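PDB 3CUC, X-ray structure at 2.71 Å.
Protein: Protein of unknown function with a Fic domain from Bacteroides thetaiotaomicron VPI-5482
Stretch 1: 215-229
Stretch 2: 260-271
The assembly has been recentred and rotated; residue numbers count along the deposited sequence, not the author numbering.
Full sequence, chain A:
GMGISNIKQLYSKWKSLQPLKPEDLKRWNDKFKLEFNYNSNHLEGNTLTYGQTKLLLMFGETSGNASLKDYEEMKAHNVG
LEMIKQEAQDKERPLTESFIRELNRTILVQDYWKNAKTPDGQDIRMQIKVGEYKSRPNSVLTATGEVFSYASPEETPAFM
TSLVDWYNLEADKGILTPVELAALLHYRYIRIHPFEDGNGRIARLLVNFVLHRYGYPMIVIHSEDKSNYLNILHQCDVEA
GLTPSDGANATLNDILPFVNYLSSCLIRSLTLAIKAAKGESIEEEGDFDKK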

# COMPACT_ATOMS: atom_id res chain seq x y z
N GLY A 215 2.79 5.86 -13.66
CA GLY A 215 1.61 6.19 -14.45
C GLY A 215 0.48 5.17 -14.46
O GLY A 215 -0.37 5.18 -15.36
N TYR A 216 0.45 4.28 -13.47
CA TYR A 216 -0.65 3.33 -13.35
C TYR A 216 -1.66 3.90 -12.37
O TYR A 216 -1.30 4.67 -11.48
CB TYR A 216 -0.15 1.99 -12.82
CG TYR A 216 0.61 1.15 -13.82
CD1 TYR A 216 1.81 1.59 -14.36
CD2 TYR A 216 0.14 -0.11 -14.20
CE1 TYR A 216 2.52 0.81 -15.27
CE2 TYR A 216 0.84 -0.90 -15.10
CZ TYR A 216 2.03 -0.44 -15.63
OH TYR A 216 2.71 -1.23 -16.52
N PRO A 217 -2.94 3.52 -12.52
CA PRO A 217 -3.91 3.91 -11.51
C PRO A 217 -3.67 3.12 -10.24
O PRO A 217 -3.35 1.94 -10.30
CB PRO A 217 -5.25 3.50 -12.13
CG PRO A 217 -4.90 2.38 -13.02
CD PRO A 217 -3.55 2.71 -13.58
N MSE A 218 -3.83 3.78 -9.10
CA MSE A 218 -3.56 3.14 -7.82
C MSE A 218 -4.64 2.10 -7.50
O MSE A 218 -5.75 2.15 -8.04
CB MSE A 218 -3.43 4.20 -6.74
CG MSE A 218 -2.15 4.99 -6.87
SE MSE A 218 -2.02 6.43 -5.62
CE MSE A 218 -3.34 7.69 -6.39
N ILE A 219 -4.30 1.14 -6.64
CA ILE A 219 -5.19 0.03 -6.34
C ILE A 219 -5.72 0.06 -4.91
O ILE A 219 -5.13 0.68 -4.02
CB ILE A 219 -4.53 -1.35 -6.62
CG1 ILE A 219 -3.32 -1.59 -5.71
CG2 ILE A 219 -4.10 -1.45 -8.08
CD1 ILE A 219 -2.97 -3.03 -5.54
N VAL A 220 -6.85 -0.61 -4.71
CA VAL A 220 -7.48 -0.76 -3.41
C VAL A 220 -7.58 -2.24 -3.05
O VAL A 220 -8.36 -2.98 -3.67
CB VAL A 220 -8.92 -0.18 -3.41
CG1 VAL A 220 -9.59 -0.42 -2.07
CG2 VAL A 220 -8.91 1.29 -3.74
N ILE A 221 -6.80 -2.69 -2.07
CA ILE A 221 -7.02 -4.02 -1.52
C ILE A 221 -8.23 -3.89 -0.59
O ILE A 221 -8.16 -3.16 0.40
CB ILE A 221 -5.80 -4.56 -0.77
CG1 ILE A 221 -4.60 -4.65 -1.71
CG2 ILE A 221 -6.10 -5.93 -0.20
CD1 ILE A 221 -3.30 -4.96 -1.01
N HIS A 222 -9.33 -4.55 -0.94
CA HIS A 222 -10.60 -4.38 -0.24
C HIS A 222 -10.63 -5.21 1.04
O HIS A 222 -10.23 -6.37 1.02
CB HIS A 222 -11.78 -4.78 -1.13
CG HIS A 222 -12.00 -3.84 -2.27
ND1 HIS A 222 -12.90 -2.81 -2.22
CD2 HIS A 222 -11.42 -3.77 -3.49
CE1 HIS A 222 -12.88 -2.14 -3.36
NE2 HIS A 222 -11.98 -2.70 -4.15
N SER A 223 -11.09 -4.61 2.14
CA SER A 223 -11.08 -5.30 3.44
C SER A 223 -12.05 -6.48 3.51
O SER A 223 -11.87 -7.39 4.32
CB SER A 223 -11.33 -4.33 4.61
OG SER A 223 -12.71 -4.08 4.79
N GLU A 224 -13.07 -6.49 2.65
CA GLU A 224 -13.93 -7.67 2.51
C GLU A 224 -13.16 -8.88 2.00
O GLU A 224 -13.57 -10.01 2.22
CB GLU A 224 -15.10 -7.36 1.58
CG GLU A 224 -16.10 -6.41 2.23
CD GLU A 224 -17.10 -5.83 1.26
OE1 GLU A 224 -16.67 -5.12 0.31
OE2 GLU A 224 -18.31 -6.06 1.45
N ASP A 225 -12.03 -8.65 1.33
CA ASP A 225 -11.20 -9.73 0.79
C ASP A 225 -9.98 -10.03 1.68
O ASP A 225 -8.99 -10.60 1.20
CB ASP A 225 -10.76 -9.35 -0.63
CG ASP A 225 -10.34 -10.55 -1.46
OD1 ASP A 225 -11.05 -11.57 -1.42
OD2 ASP A 225 -9.30 -10.46 -2.16
N LYS A 226 -10.05 -9.65 2.96
CA LYS A 226 -8.90 -9.72 3.87
C LYS A 226 -8.31 -11.11 4.02
O LYS A 226 -7.09 -11.27 4.00
CB LYS A 226 -9.29 -9.19 5.27
CG LYS A 226 -8.16 -9.26 6.31
CD LYS A 226 -8.51 -8.48 7.59
CE LYS A 226 -7.37 -8.51 8.59
NZ LYS A 226 -7.72 -7.85 9.88
N SER A 227 -9.17 -12.10 4.19
CA SER A 227 -8.69 -13.46 4.41
C SER A 227 -7.97 -13.98 3.17
O SER A 227 -6.94 -14.64 3.27
CB SER A 227 -9.84 -14.39 4.80
OG SER A 227 -10.72 -14.56 3.70
N ASN A 228 -8.51 -13.66 2.00
CA ASN A 228 -7.89 -14.03 0.73
C ASN A 228 -6.50 -13.38 0.57
O ASN A 228 -5.54 -14.01 0.14
CB ASN A 228 -8.79 -13.60 -0.42
CG ASN A 228 -8.40 -14.24 -1.72
OD1 ASN A 228 -8.51 -15.45 -1.87
ND2 ASN A 228 -7.94 -13.43 -2.68
N TYR A 229 -6.44 -12.10 0.92
CA TYR A 229 -5.21 -11.30 0.90
C TYR A 229 -4.15 -11.92 1.82
O TYR A 229 -3.02 -12.15 1.41
CB TYR A 229 -5.59 -9.87 1.32
CG TYR A 229 -4.49 -8.87 1.57
CD1 TYR A 229 -3.38 -8.78 0.73
CD2 TYR A 229 -4.59 -7.95 2.61
CE1 TYR A 229 -2.39 -7.83 0.95
CE2 TYR A 229 -3.61 -7.01 2.85
CZ TYR A 229 -2.51 -6.95 2.01
OH TYR A 229 -1.53 -6.02 2.21
N ASN A 260 0.12 -11.95 -8.94
CA ASN A 260 -1.16 -12.14 -9.61
C ASN A 260 -2.27 -11.39 -8.88
O ASN A 260 -3.11 -10.76 -9.52
CB ASN A 260 -1.51 -13.62 -9.75
CG ASN A 260 -0.61 -14.35 -10.74
OD1 ASN A 260 -0.01 -13.74 -11.62
ND2 ASN A 260 -0.52 -15.67 -10.60
N TYR A 261 -2.26 -11.45 -7.55
CA TYR A 261 -3.29 -10.78 -6.75
C TYR A 261 -3.34 -9.27 -7.02
O TYR A 261 -4.40 -8.72 -7.27
CB TYR A 261 -3.07 -11.04 -5.26
CG TYR A 261 -4.19 -10.48 -4.41
CD1 TYR A 261 -5.51 -10.87 -4.62
CD2 TYR A 261 -3.94 -9.55 -3.40
CE1 TYR A 261 -6.55 -10.36 -3.85
CE2 TYR A 261 -4.97 -9.04 -2.62
CZ TYR A 261 -6.27 -9.45 -2.86
OH TYR A 261 -7.30 -8.94 -2.09
N LEU A 262 -2.18 -8.62 -6.96
CA LEU A 262 -2.12 -7.19 -7.24
C LEU A 262 -2.55 -6.89 -8.67
O LEU A 262 -3.17 -5.86 -8.94
CB LEU A 262 -0.71 -6.63 -6.98
CG LEU A 262 -0.20 -6.62 -5.53
CD1 LEU A 262 1.08 -5.80 -5.43
CD2 LEU A 262 -1.25 -6.09 -4.57
N SER A 263 -2.23 -7.79 -9.60
CA SER A 263 -2.65 -7.63 -10.99
C SER A 263 -4.17 -7.66 -11.12
O SER A 263 -4.74 -6.87 -11.88
CB SER A 263 -2.02 -8.70 -11.87
OG SER A 263 -0.61 -8.64 -11.75
N SER A 264 -4.83 -8.53 -10.37
CA SER A 264 -6.29 -8.58 -10.41
C SER A 264 -6.90 -7.28 -9.84
O SER A 264 -7.93 -6.82 -10.32
CB SER A 264 -6.81 -9.81 -9.67
OG SER A 264 -6.49 -9.75 -8.29
N CYS A 265 -6.25 -6.69 -8.84
CA CYS A 265 -6.67 -5.36 -8.36
C CYS A 265 -6.47 -4.32 -9.44
O CYS A 265 -7.34 -3.47 -9.65
CB CYS A 265 -5.89 -4.92 -7.13
SG CYS A 265 -5.96 -6.08 -5.79
N LEU A 266 -5.31 -4.36 -10.09
CA LEU A 266 -4.98 -3.40 -11.12
C LEU A 266 -5.97 -3.51 -12.28
O LEU A 266 -6.33 -2.51 -12.87
CB LEU A 266 -3.55 -3.59 -11.61
CG LEU A 266 -3.01 -2.54 -12.56
CD1 LEU A 266 -2.99 -1.16 -11.91
CD2 LEU A 266 -1.61 -2.94 -12.97
N ILE A 267 -6.41 -4.73 -12.57
CA ILE A 267 -7.48 -4.95 -13.55
C ILE A 267 -8.75 -4.21 -13.15
O ILE A 267 -9.38 -3.55 -13.99
CB ILE A 267 -7.79 -6.46 -13.75
CG1 ILE A 267 -6.68 -7.13 -14.57
CG2 ILE A 267 -9.12 -6.66 -14.46
CD1 ILE A 267 -6.84 -8.62 -14.70
N ARG A 268 -9.12 -4.29 -11.88
CA ARG A 268 -10.30 -3.59 -11.38
C ARG A 268 -10.14 -2.08 -11.51
O ARG A 268 -11.07 -1.41 -11.97
CB ARG A 268 -10.59 -3.97 -9.92
CG ARG A 268 -11.97 -3.50 -9.43
CD ARG A 268 -12.08 -3.43 -7.90
NE ARG A 268 -13.12 -2.46 -7.51
CZ ARG A 268 -12.92 -1.27 -6.93
NH1 ARG A 268 -11.69 -0.83 -6.62
NH2 ARG A 268 -13.97 -0.50 -6.65
N SER A 269 -8.97 -1.55 -11.13
CA SER A 269 -8.70 -0.10 -11.19
C SER A 269 -8.73 0.40 -12.62
O SER A 269 -9.34 1.43 -12.92
CB SER A 269 -7.34 0.25 -10.59
OG SER A 269 -7.27 -0.04 -9.21
N LEU A 270 -8.05 -0.33 -13.51
CA LEU A 270 -8.01 0.01 -14.92
C LEU A 270 -9.41 0.03 -15.52
O LEU A 270 -9.76 0.95 -16.26
CB LEU A 270 -7.10 -0.96 -15.68
CG LEU A 270 -5.59 -0.73 -15.53
CD1 LEU A 270 -4.82 -1.94 -16.01
CD2 LEU A 270 -5.15 0.53 -16.29
N THR A 271 -10.22 -0.97 -15.18
CA THR A 271 -11.57 -1.06 -15.73
C THR A 271 -12.41 0.13 -15.28
O THR A 271 -13.09 0.75 -16.08
CB THR A 271 -12.25 -2.37 -15.34
OG1 THR A 271 -11.48 -3.48 -15.82
CG2 THR A 271 -13.64 -2.44 -15.94

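Residues 260-271 lie within one helix, with regular backbone hydrogen bonds from Ser264 N to Asn260 O (2.9 Å) through Thr271 N to Ile267 O (3.0 Å). Against it runs an irregular segment, 215-222, which leads through a short 3-10 turn at 223-224 into a helix that includes 226-229 and continues later in the chain. The two run in roughly opposing directions: Ile219 CA is 5.9 Å from Leu266 CA, while Tyr229 CA, further along, is 7.9 Å from Tyr261 CA, earlier in the helix. Together the two stretches bury 728 Å².

The extended backbone of 217-219 sets which side chains meet the helix. The CA-to-CB bonds of Pro217 and Ile219 point toward it, and that of Met218, a selenomethionine, points away. Met218 contributes its carbonyl instead: Ser269 OG donates to Met218 O at 2.9 Å, the m rotamer (-64°) of Ser269 placing the hydroxyl there. This bond pins the loop backbone to the helix at a buried serine.

Ile219 fits closely against the helix, with chi1 at 63° (p) and chi2 at 157° (t). In this p,t rotamer Ile219 CG2 lies 3.7 Å from Leu266 CA and Ile219 CD1 lies 3.6 Å from Leu262 CD2; both branches lie near Cys265 CB, Ile219 CD1 at 3.8 Å. Leu266 leaves its backbone sideways, but its t,p rotamer brings the end nearer the loop, so that Leu266 CD2 meets the edge of the Tyr216 ring at Tyr216 CD2 (3.5 Å). Pro217 CG adds apolar contacts with Leu266 CD1 at 4.2 Å and Leu270 CD2 at 3.8 Å, and Leu266 CD1 also makes van der Waals contact with the carbonyl Pro217 O (3.5 Å).

Tyr261 has the largest covered area, 111 Å². Its CA-to-CB bond points toward the other stretch, and with chi1 at -174° (t) Tyr261 OH reaches Asp225, donating to Asp225 OD2 at a short 2.5 Å, near the ring plane. Asp225 sits at the N-cap position, yet its side chain, chi1 -159° (t), makes no capping bond; Asp225 OD2 instead also accepts a weak bond from Asn228 ND2 (3.3 Å, 140°). Around the phenol, Ile221 CG2 lies 3.8 Å from Tyr261 OH at the ring edge, and Tyr229 CD1 meets Tyr261 CE2 obliquely at 3.7 Å.

Proximity alone does not establish a bond between His222 and Arg268. His222 NE2 is 3.1 Å from Arg268 NH1, but it lies over one face of the guanidinium, whose N-H bonds point within its plane, and the angle is poor. The extended t,t,t chain of Arg268 carries the group there, while NH2 is hydrogen-bonded elsewhere in the structure.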